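Local coordinates for monovalent Na+/H+ antiporter subunit D (Dietzia sp. DQ12-45-1b, PDB 7D3U), which probably takes part in exchanging sodium ions for protons across the cell membrane, as one membrane-embedded subunit of the Mrp complex, at residues C94-E103 / M237-F245; L342-Y351 / G523-A534. All coordinates share one frame; numbering follows the deposited sequence.

Overall arrangement
The two contacts illustrate how a bundle of membrane helices is built from pairs of segments that pack on one another. In contact 1 the end of helix 80-101 packs on helix 239-245, and in contact 2 the end of helix 320-350 packs on the chain that leads into helix 528-546. Their centres lie about 11 Å apart, and Phe-97 joins them: its CG is 3.4 Å from Leu-342 CD2, and its CE1 is 3.5 Å from Leu-530 CD2. Pro-239 CB also comes within 3.5 Å of Gly-345 O. Dodecyl-maltoside chains border both contacts, one along Ala-96 and Ala-100, the other along Ala-532 and Pro-533.

Contact 1 (C94-E103 / M237-F245); sequences CAAFAVAAGE and MSPAVTAMF. With LMT (dodecyl-beta-D-maltoside), chain J.
An antiparallel pair of helices within the transmembrane bundle of this CPA3-family subunit brings Cys-94 and Ala-98 against Met-244 and Ala-240. The short axes of 94-101 and 239-245 lie 9.2 Å apart and run at 178° to each other, and at the middle of the interface two alanines meet, CB of Ala-98 lying 3.7 Å from CB of Ala-240. The same methyl of Ala-240 fits against the edge of the Phe-97 ring, near the ring plane, 3.6 Å from CD2. With its CG anti to the backbone N (chi1 172°), the Phe-97 side chain reaches on toward helices 320-350 and 528-546, touching Pro-533 of the latter.

One end of the contact is closed by a polar pair. Gly-102, with positive phi, takes the chain out of the helix, and Glu-103 follows with its carboxylate turned back to segment 237-245. There the hydroxyl of Ser-238 donates a hydrogen bond to Glu-103 OE2; its modelled length is very short and therefore doubtful. The Glu-103 side chain also touches Arg-151.

At the other end Cys-94 sits across from Ala-243 and Met-244, its SG 4.0 Å from Ala-243 CB. Away from segment 237-245, Ala-96 and Ala-100 line a dodecyl-maltoside tail, with Ala-96 CB 3.8 Å from C9. Met-244 is straight as far as SD and then bends at chi3 (-47°), which brings its CE to 4.0 Å from Cys-94 CB.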
loop_
_atom_site.group_PDB
_atom_site.type_symbol
_atom_site.label_atom_id
_atom_site.label_comp_id
_atom_site.label_asym_id
_atom_site.label_seq_id
_atom_site.Cartn_x
_atom_site.Cartn_y
_atom_site.Cartn_z
ATOM N N CYS A 94 12.913 -5.463 -9.260
ATOM C CA CYS A 94 13.191 -4.703 -8.048
ATOM C C CYS A 94 14.344 -5.309 -7.258
ATOM O O CYS A 94 15.106 -4.575 -6.625
ATOM C CB CYS A 94 11.937 -4.604 -7.184
ATOM S SG CYS A 94 10.590 -3.677 -7.953
ATOM N N ALA A 95 14.517 -6.631 -7.309
ATOM C CA ALA A 95 15.683 -7.230 -6.668
ATOM C C ALA A 95 16.958 -6.889 -7.425
ATOM O O ALA A 95 18.001 -6.625 -6.812
ATOM C CB ALA A 95 15.506 -8.743 -6.561
ATOM N N ALA A 96 16.896 -6.883 -8.759
ATOM C CA ALA A 96 18.058 -6.484 -9.546
ATOM C C ALA A 96 18.397 -5.015 -9.335
ATOM O O ALA A 96 19.557 -4.620 -9.490
ATOM C CB ALA A 96 17.815 -6.765 -11.027
ATOM N N PHE A 97 17.403 -4.197 -8.993
ATOM C CA PHE A 97 17.673 -2.809 -8.640
ATOM C C PHE A 97 18.256 -2.696 -7.239
ATOM O O PHE A 97 19.154 -1.883 -7.003
ATOM C CB PHE A 97 16.394 -1.980 -8.749
ATOM C CG PHE A 97 16.529 -0.577 -8.222
ATOM C CD1 PHE A 97 16.938 0.449 -9.050
ATOM C CD2 PHE A 97 16.218 -0.282 -6.907
ATOM C CE1 PHE A 97 17.054 1.737 -8.571
ATOM C CE2 PHE A 97 16.335 1.004 -6.425
ATOM C CZ PHE A 97 16.751 2.013 -7.258
ATOM N N ALA A 98 17.747 -3.492 -6.297
ATOM C CA ALA A 98 18.247 -3.435 -4.930
ATOM C C ALA A 98 19.678 -3.937 -4.835
ATOM O O ALA A 98 20.429 -3.493 -3.960
ATOM C CB ALA A 98 17.344 -4.245 -4.004
ATOM N N VAL A 99 20.074 -4.855 -5.715
ATOM C CA VAL A 99 21.455 -5.329 -5.703
ATOM C C VAL A 99 22.409 -4.200 -6.071
ATOM O O VAL A 99 23.489 -4.064 -5.484
ATOM C CB VAL A 99 21.615 -6.537 -6.640
ATOM C CG1 VAL A 99 23.076 -6.763 -6.978
ATOM C CG2 VAL A 99 21.036 -7.768 -5.990
ATOM N N ALA A 100 22.023 -3.361 -7.031
ATOM C CA ALA A 100 22.883 -2.259 -7.444
ATOM C C ALA A 100 22.778 -1.063 -6.508
ATOM O O ALA A 100 23.763 -0.341 -6.324
ATOM C CB ALA A 100 22.544 -1.836 -8.872
ATOM N N ALA A 101 21.604 -0.837 -5.916
ATOM C CA ALA A 101 21.401 0.339 -5.076
ATOM C C ALA A 101 22.270 0.288 -3.828
ATOM O O ALA A 101 22.911 1.280 -3.464
ATOM C CB ALA A 101 19.926 0.463 -4.696
ATOM N N GLY A 102 22.313 -0.862 -3.164
ATOM C CA GLY A 102 23.016 -0.968 -1.903
ATOM C C GLY A 102 22.325 -1.902 -0.937
ATOM O O GLY A 102 22.937 -2.373 0.026
ATOM N N GLU A 103 21.050 -2.181 -1.181
ATOM C CA GLU A 103 20.353 -3.230 -0.454
ATOM C C GLU A 103 20.775 -4.575 -1.037
ATOM O O GLU A 103 21.709 -4.663 -1.839
ATOM C CB GLU A 103 18.844 -3.015 -0.512
ATOM C CG GLU A 103 18.370 -1.755 0.183
ATOM C CD GLU A 103 18.117 -0.618 -0.784
ATOM O OE1 GLU A 103 18.055 -0.876 -2.003
ATOM O OE2 GLU A 103 17.980 0.534 -0.326
ATOM N N MET A 237 10.336 4.949 2.935
ATOM C CA MET A 237 10.931 3.625 2.841
ATOM C C MET A 237 12.101 3.680 1.872
ATOM O O MET A 237 12.255 4.635 1.108
ATOM C CB MET A 237 9.913 2.573 2.389
ATOM C CG MET A 237 8.873 2.230 3.437
ATOM S SD MET A 237 7.440 1.405 2.732
ATOM C CE MET A 237 8.234 0.382 1.503
ATOM N N SER A 238 12.932 2.645 1.922
ATOM C CA SER A 238 14.069 2.567 1.018
ATOM C C SER A 238 13.582 2.581 -0.429
ATOM O O SER A 238 12.503 2.055 -0.725
ATOM C CB SER A 238 14.883 1.304 1.291
ATOM O OG SER A 238 15.698 0.975 0.181
ATOM N N PRO A 239 14.343 3.175 -1.352
ATOM C CA PRO A 239 13.848 3.311 -2.732
ATOM C C PRO A 239 13.558 1.991 -3.423
ATOM O O PRO A 239 12.707 1.952 -4.321
ATOM C CB PRO A 239 14.981 4.073 -3.428
ATOM C CG PRO A 239 15.658 4.815 -2.332
ATOM C CD PRO A 239 15.606 3.900 -1.148
ATOM N N ALA A 240 14.235 0.909 -3.045
ATOM C CA ALA A 240 13.973 -0.391 -3.652
ATOM C C ALA A 240 12.802 -1.107 -2.994
ATOM O O ALA A 240 12.026 -1.787 -3.675
ATOM C CB ALA A 240 15.223 -1.270 -3.580
ATOM N N VAL A 241 12.659 -0.961 -1.676
ATOM C CA VAL A 241 11.570 -1.624 -0.967
ATOM C C VAL A 241 10.224 -1.071 -1.414
ATOM O O VAL A 241 9.265 -1.827 -1.622
ATOM C CB VAL A 241 11.768 -1.481 0.552
ATOM C CG1 VAL A 241 10.775 -2.341 1.293
ATOM C CG2 VAL A 241 13.186 -1.866 0.927
ATOM N N THR A 242 10.127 0.249 -1.579
ATOM C CA THR A 242 8.867 0.827 -2.032
ATOM C C THR A 242 8.566 0.447 -3.474
ATOM O O THR A 242 7.399 0.260 -3.833
ATOM C CB THR A 242 8.886 2.349 -1.872
ATOM O OG1 THR A 242 7.683 2.899 -2.419
ATOM C CG2 THR A 242 10.078 2.955 -2.584
ATOM N N ALA A 243 9.598 0.307 -4.307
ATOM C CA ALA A 243 9.380 -0.134 -5.679
ATOM C C ALA A 243 8.896 -1.575 -5.720
ATOM O O ALA A 243 8.057 -1.933 -6.553
ATOM C CB ALA A 243 10.662 0.024 -6.490
ATOM N N MET A 244 9.415 -2.418 -4.826
ATOM C CA MET A 244 8.949 -3.798 -4.770
ATOM C C MET A 244 7.527 -3.877 -4.232
ATOM O O MET A 244 6.735 -4.716 -4.676
ATOM C CB MET A 244 9.895 -4.638 -3.915
ATOM C CG MET A 244 9.480 -6.089 -3.785
ATOM S SD MET A 244 10.706 -7.063 -2.905
ATOM C CE MET A 244 12.196 -6.517 -3.730
ATOM N N PHE A 245 7.179 -3.009 -3.282
ATOM C CA PHE A 245 5.850 -3.060 -2.682
ATOM C C PHE A 245 4.794 -2.407 -3.562
ATOM O O PHE A 245 3.600 -2.681 -3.394
ATOM C CB PHE A 245 5.853 -2.379 -1.314
ATOM C CG PHE A 245 6.620 -3.122 -0.264
ATOM C CD1 PHE A 245 7.300 -4.287 -0.567
ATOM C CD2 PHE A 245 6.656 -2.653 1.033
ATOM C CE1 PHE A 245 8.005 -4.963 0.402
ATOM C CE2 PHE A 245 7.358 -3.324 2.004
ATOM C CZ PHE A 245 8.035 -4.479 1.687
HETATM C C1 LMT J . 27.304 -3.289 -7.712
HETATM C C2 LMT J . 27.081 -3.937 -9.044
HETATM C C3 LMT J . 25.686 -3.899 -9.574
HETATM C C4 LMT J . 25.556 -5.013 -10.579
HETATM C C5 LMT J . 24.119 -5.290 -10.863
HETATM C C6 LMT J . 23.898 -6.706 -11.271
HETATM C C7 LMT J . 22.431 -7.010 -11.307
HETATM C C8 LMT J . 22.252 -8.433 -11.711
HETATM C C9 LMT J . 20.831 -8.843 -11.919
HETATM C C10 LMT J . 20.850 -10.117 -12.714
HETATM C C11 LMT J . 19.468 -10.599 -13.017
HETATM C C12 LMT J . 18.727 -9.650 -13.894
#

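Contact 2 (L342-Y351 / G523-A534); sequences LAIGAIEVRY and GRRIGLALAAPA. With LMT (dodecyl-beta-D-maltoside), chain H.
Tyr-351 lays one face of its ring on the side chain of Arg-525, which runs extended from CG to NE across it. The CD of Arg-525 stands 4.0 Å from the ring centroid and 19° off the normal, a CH-pi contact. Farther along the arm the guanidinium lies almost parallel to the ring, with 14° between the planes, and the rim of the ring sits over its face. At its edge, Arg-525 NH1 donates a hydrogen bond to the carbonyl O of Arg-350, although the position of that oxygen is less certain. The Tyr-351 hydroxyl is bonded to Glu-366 OE2, the carboxylate oxygen that also accepts from the backbone N of Ile-526.

Ile-526 turns its CD1 to the edge of the same ring, and the same CD1 lies 3.9 Å from Ile-347 CG1. Leu-530 places its CD1 against one face of the Arg-350 guanidinium, 3.4 Å from NE and offset toward the rim of that flat group, while meeting Val-349 CG1 at 3.7 Å. A bend at chi2 folds the Arg-350 chain over Leu-530.

Beyond Gly-527, the N-cap of helix 528-534, the contact becomes a plain helix pair, with axes 8.5 Å apart and N-to-C directions at 160°. Ala-346 packs on the Leu-530 backbone, and Leu-342 CB lies 3.6 Å from Ala-534 CB. The helix is kinked at Pro-533, whose CA is 3.9 Å from C11 of a dodecyl-maltoside tail.

Helix 80-101 packs against both partners, helix 367-380 touches Ala-343 and Ala-531, and helix 405-430 meets Ile-344 and Ile-347; segment 523-534 itself follows closely on strand 519-520.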
loop_
_atom_site.group_PDB
_atom_site.type_symbol
_atom_site.label_atom_id
_atom_site.label_comp_id
_atom_site.label_asym_id
_atom_site.label_seq_id
_atom_site.Cartn_x
_atom_site.Cartn_y
_atom_site.Cartn_z
ATOM N N LEU A 342 11.306 2.941 -9.638
ATOM C CA LEU A 342 12.687 2.564 -9.905
ATOM C C LEU A 342 13.471 3.671 -10.589
ATOM O O LEU A 342 14.697 3.726 -10.453
ATOM C CB LEU A 342 12.734 1.303 -10.772
ATOM C CG LEU A 342 12.323 -0.013 -10.115
ATOM C CD1 LEU A 342 12.373 -1.144 -11.123
ATOM C CD2 LEU A 342 13.216 -0.310 -8.937
ATOM N N ALA A 343 12.796 4.550 -11.331
ATOM C CA ALA A 343 13.474 5.693 -11.927
ATOM C C ALA A 343 13.657 6.807 -10.907
ATOM O O ALA A 343 14.753 7.356 -10.764
ATOM C CB ALA A 343 12.693 6.196 -13.140
ATOM N N ILE A 344 12.588 7.153 -10.186
ATOM C CA ILE A 344 12.710 8.130 -9.111
ATOM C C ILE A 344 13.515 7.548 -7.956
ATOM O O ILE A 344 14.230 8.275 -7.258
ATOM C CB ILE A 344 11.312 8.593 -8.662
ATOM C CG1 ILE A 344 10.640 9.388 -9.779
ATOM C CG2 ILE A 344 11.396 9.443 -7.410
ATOM C CD1 ILE A 344 11.429 10.594 -10.217
ATOM N N GLY A 345 13.438 6.233 -7.751
ATOM C CA GLY A 345 14.235 5.609 -6.712
ATOM C C GLY A 345 15.714 5.577 -7.035
ATOM O O GLY A 345 16.550 5.619 -6.129
ATOM N N ALA A 346 16.061 5.500 -8.321
ATOM C CA ALA A 346 17.463 5.541 -8.711
ATOM C C ALA A 346 18.064 6.926 -8.535
ATOM O O ALA A 346 19.288 7.051 -8.449
ATOM C CB ALA A 346 17.626 5.088 -10.159
ATOM N N ILE A 347 17.232 7.964 -8.482
ATOM C CA ILE A 347 17.730 9.304 -8.203
ATOM C C ILE A 347 17.954 9.488 -6.710
ATOM O O ILE A 347 18.968 10.051 -6.288
ATOM C CB ILE A 347 16.757 10.352 -8.765
ATOM C CG1 ILE A 347 16.736 10.289 -10.288
ATOM C CG2 ILE A 347 17.135 11.740 -8.292
ATOM C CD1 ILE A 347 15.692 11.174 -10.905
ATOM N N GLU A 348 17.017 9.010 -5.889
ATOM C CA GLU A 348 17.158 9.122 -4.444
ATOM C C GLU A 348 18.318 8.299 -3.906
ATOM O O GLU A 348 18.746 8.526 -2.769
ATOM C CB GLU A 348 15.862 8.699 -3.756
ATOM C CG GLU A 348 14.775 9.752 -3.794
ATOM C CD GLU A 348 13.678 9.487 -2.784
ATOM O OE1 GLU A 348 13.773 8.477 -2.056
ATOM O OE2 GLU A 348 12.722 10.287 -2.718
ATOM N N VAL A 349 18.833 7.351 -4.686
ATOM C CA VAL A 349 19.965 6.556 -4.229
ATOM C C VAL A 349 21.271 7.303 -4.452
ATOM O O VAL A 349 22.152 7.309 -3.585
ATOM C CB VAL A 349 19.962 5.184 -4.928
ATOM C CG1 VAL A 349 21.341 4.556 -4.882
ATOM C CG2 VAL A 349 18.938 4.269 -4.284
ATOM N N ARG A 350 21.416 7.958 -5.601
ATOM C CA ARG A 350 22.644 8.677 -5.911
ATOM C C ARG A 350 22.590 10.145 -5.520
ATOM O O ARG A 350 23.624 10.715 -5.158
ATOM C CB ARG A 350 22.959 8.566 -7.404
ATOM C CG ARG A 350 23.369 7.178 -7.851
ATOM C CD ARG A 350 24.255 6.502 -6.825
ATOM N NE ARG A 350 24.837 5.271 -7.345
ATOM C CZ ARG A 350 25.140 4.215 -6.599
ATOM N NH1 ARG A 350 24.914 4.238 -5.295
ATOM N NH2 ARG A 350 25.666 3.137 -7.159
ATOM N N TYR A 351 21.420 10.775 -5.588
ATOM C CA TYR A 351 21.288 12.192 -5.285
ATOM C C TYR A 351 20.600 12.462 -3.956
ATOM O O TYR A 351 20.431 13.629 -3.590
ATOM C CB TYR A 351 20.529 12.904 -6.408
ATOM C CG TYR A 351 21.281 12.964 -7.714
ATOM C CD1 TYR A 351 21.189 11.935 -8.638
ATOM C CD2 TYR A 351 22.081 14.051 -8.025
ATOM C CE1 TYR A 351 21.873 11.986 -9.832
ATOM C CE2 TYR A 351 22.770 14.111 -9.215
ATOM C CZ TYR A 351 22.663 13.076 -10.115
ATOM O OH TYR A 351 23.348 13.134 -11.304
ATOM N N GLY A 523 27.575 15.702 -13.147
ATOM C CA GLY A 523 28.121 14.551 -13.825
ATOM C C GLY A 523 27.121 13.418 -13.861
ATOM O O GLY A 523 25.945 13.590 -13.533
ATOM N N ARG A 524 27.608 12.249 -14.263
ATOM C CA ARG A 524 26.776 11.055 -14.390
ATOM C C ARG A 524 26.986 10.188 -13.155
ATOM O O ARG A 524 27.957 9.435 -13.070
ATOM C CB ARG A 524 27.117 10.301 -15.668
ATOM C CG ARG A 524 26.223 9.111 -15.955
ATOM C CD ARG A 524 26.465 8.585 -17.358
ATOM N NE ARG A 524 25.436 7.641 -17.778
ATOM C CZ ARG A 524 25.537 6.323 -17.650
ATOM N NH1 ARG A 524 26.624 5.791 -17.109
ATOM N NH2 ARG A 524 24.553 5.536 -18.061
ATOM N N ARG A 525 26.070 10.293 -12.194
ATOM C CA ARG A 525 26.153 9.500 -10.974
ATOM C C ARG A 525 25.496 8.134 -11.121
ATOM O O ARG A 525 26.050 7.129 -10.664
ATOM C CB ARG A 525 25.502 10.249 -9.811
ATOM C CG ARG A 525 26.206 11.524 -9.403
ATOM C CD ARG A 525 25.732 11.969 -8.036
ATOM N NE ARG A 525 25.996 13.382 -7.794
ATOM C CZ ARG A 525 25.646 14.026 -6.687
ATOM N NH1 ARG A 525 25.014 13.384 -5.715
ATOM N NH2 ARG A 525 25.930 15.312 -6.552
ATOM N N ILE A 526 24.325 8.080 -11.748
ATOM C CA ILE A 526 23.557 6.843 -11.851
ATOM C C ILE A 526 24.133 6.013 -12.991
ATOM O O ILE A 526 23.922 6.323 -14.165
ATOM C CB ILE A 526 22.067 7.126 -12.068
ATOM C CG1 ILE A 526 21.524 7.997 -10.940
ATOM C CG2 ILE A 526 21.287 5.834 -12.171
ATOM C CD1 ILE A 526 20.133 8.513 -11.197
ATOM N N GLY A 527 24.861 4.958 -12.648
ATOM C CA GLY A 527 25.421 4.071 -13.641
ATOM C C GLY A 527 24.346 3.282 -14.367
ATOM O O GLY A 527 23.143 3.507 -14.226
ATOM N N LEU A 528 24.810 2.321 -15.167
ATOM C CA LEU A 528 23.885 1.519 -15.957
ATOM C C LEU A 528 23.123 0.529 -15.085
ATOM O O LEU A 528 21.951 0.236 -15.349
ATOM C CB LEU A 528 24.640 0.787 -17.064
ATOM C CG LEU A 528 23.791 -0.076 -17.997
ATOM C CD1 LEU A 528 22.653 0.738 -18.590
ATOM C CD2 LEU A 528 24.648 -0.684 -19.093
ATOM N N ALA A 529 23.764 0.013 -14.035
ATOM C CA ALA A 529 23.133 -1.001 -13.200
ATOM C C ALA A 529 21.962 -0.454 -12.397
ATOM O O ALA A 529 21.103 -1.233 -11.972
ATOM C CB ALA A 529 24.163 -1.619 -12.256
ATOM N N LEU A 530 21.904 0.858 -12.178
ATOM C CA LEU A 530 20.808 1.450 -11.424
ATOM C C LEU A 530 19.675 1.936 -12.315
ATOM O O LEU A 530 18.510 1.883 -11.906
ATOM C CB LEU A 530 21.318 2.615 -10.575
ATOM C CG LEU A 530 21.704 2.280 -9.137
ATOM C CD1 LEU A 530 22.092 3.536 -8.384
ATOM C CD2 LEU A 530 20.563 1.571 -8.442
ATOM N N ALA A 531 19.985 2.411 -13.518
ATOM C CA ALA A 531 18.972 2.882 -14.449
ATOM C C ALA A 531 18.494 1.799 -15.405
ATOM O O ALA A 531 17.583 2.054 -16.198
ATOM C CB ALA A 531 19.506 4.072 -15.250
ATOM N N ALA A 532 19.080 0.607 -15.354
ATOM C CA ALA A 532 18.687 -0.486 -16.234
ATOM C C ALA A 532 17.395 -1.166 -15.784
ATOM O O ALA A 532 16.559 -1.489 -16.635
ATOM C CB ALA A 532 19.818 -1.510 -16.348
ATOM N N PRO A 533 17.187 -1.433 -14.488
ATOM C CA PRO A 533 15.888 -1.994 -14.083
ATOM C C PRO A 533 14.724 -1.050 -14.320
ATOM O O PRO A 533 13.618 -1.512 -14.622
ATOM C CB PRO A 533 16.081 -2.289 -12.590
ATOM C CG PRO A 533 17.218 -1.440 -12.178
ATOM C CD PRO A 533 18.127 -1.422 -13.353
ATOM N N ALA A 534 14.936 0.258 -14.192
ATOM C CA ALA A 534 13.881 1.216 -14.491
ATOM C C ALA A 534 13.660 1.390 -15.985
ATOM O O ALA A 534 12.585 1.842 -16.390
ATOM C CB ALA A 534 14.199 2.572 -13.861
HETATM C C1 LMT H . 27.967 -2.152 -14.423
HETATM C C2 LMT H . 27.214 -3.395 -14.789
HETATM C C3 LMT H . 26.056 -3.219 -15.715
HETATM C C4 LMT H . 25.238 -4.481 -15.670
HETATM C C5 LMT H . 23.852 -4.221 -16.156
HETATM C C6 LMT H . 22.893 -5.256 -15.672
HETATM C C7 LMT H . 21.491 -4.728 -15.729
HETATM C C8 LMT H . 20.658 -5.484 -14.753
HETATM C C9 LMT H . 19.253 -4.998 -14.631
HETATM C C10 LMT H . 18.362 -6.049 -15.231
HETATM C C11 LMT H . 16.928 -5.630 -15.203
HETATM C C12 LMT H . 16.007 -6.791 -15.370
#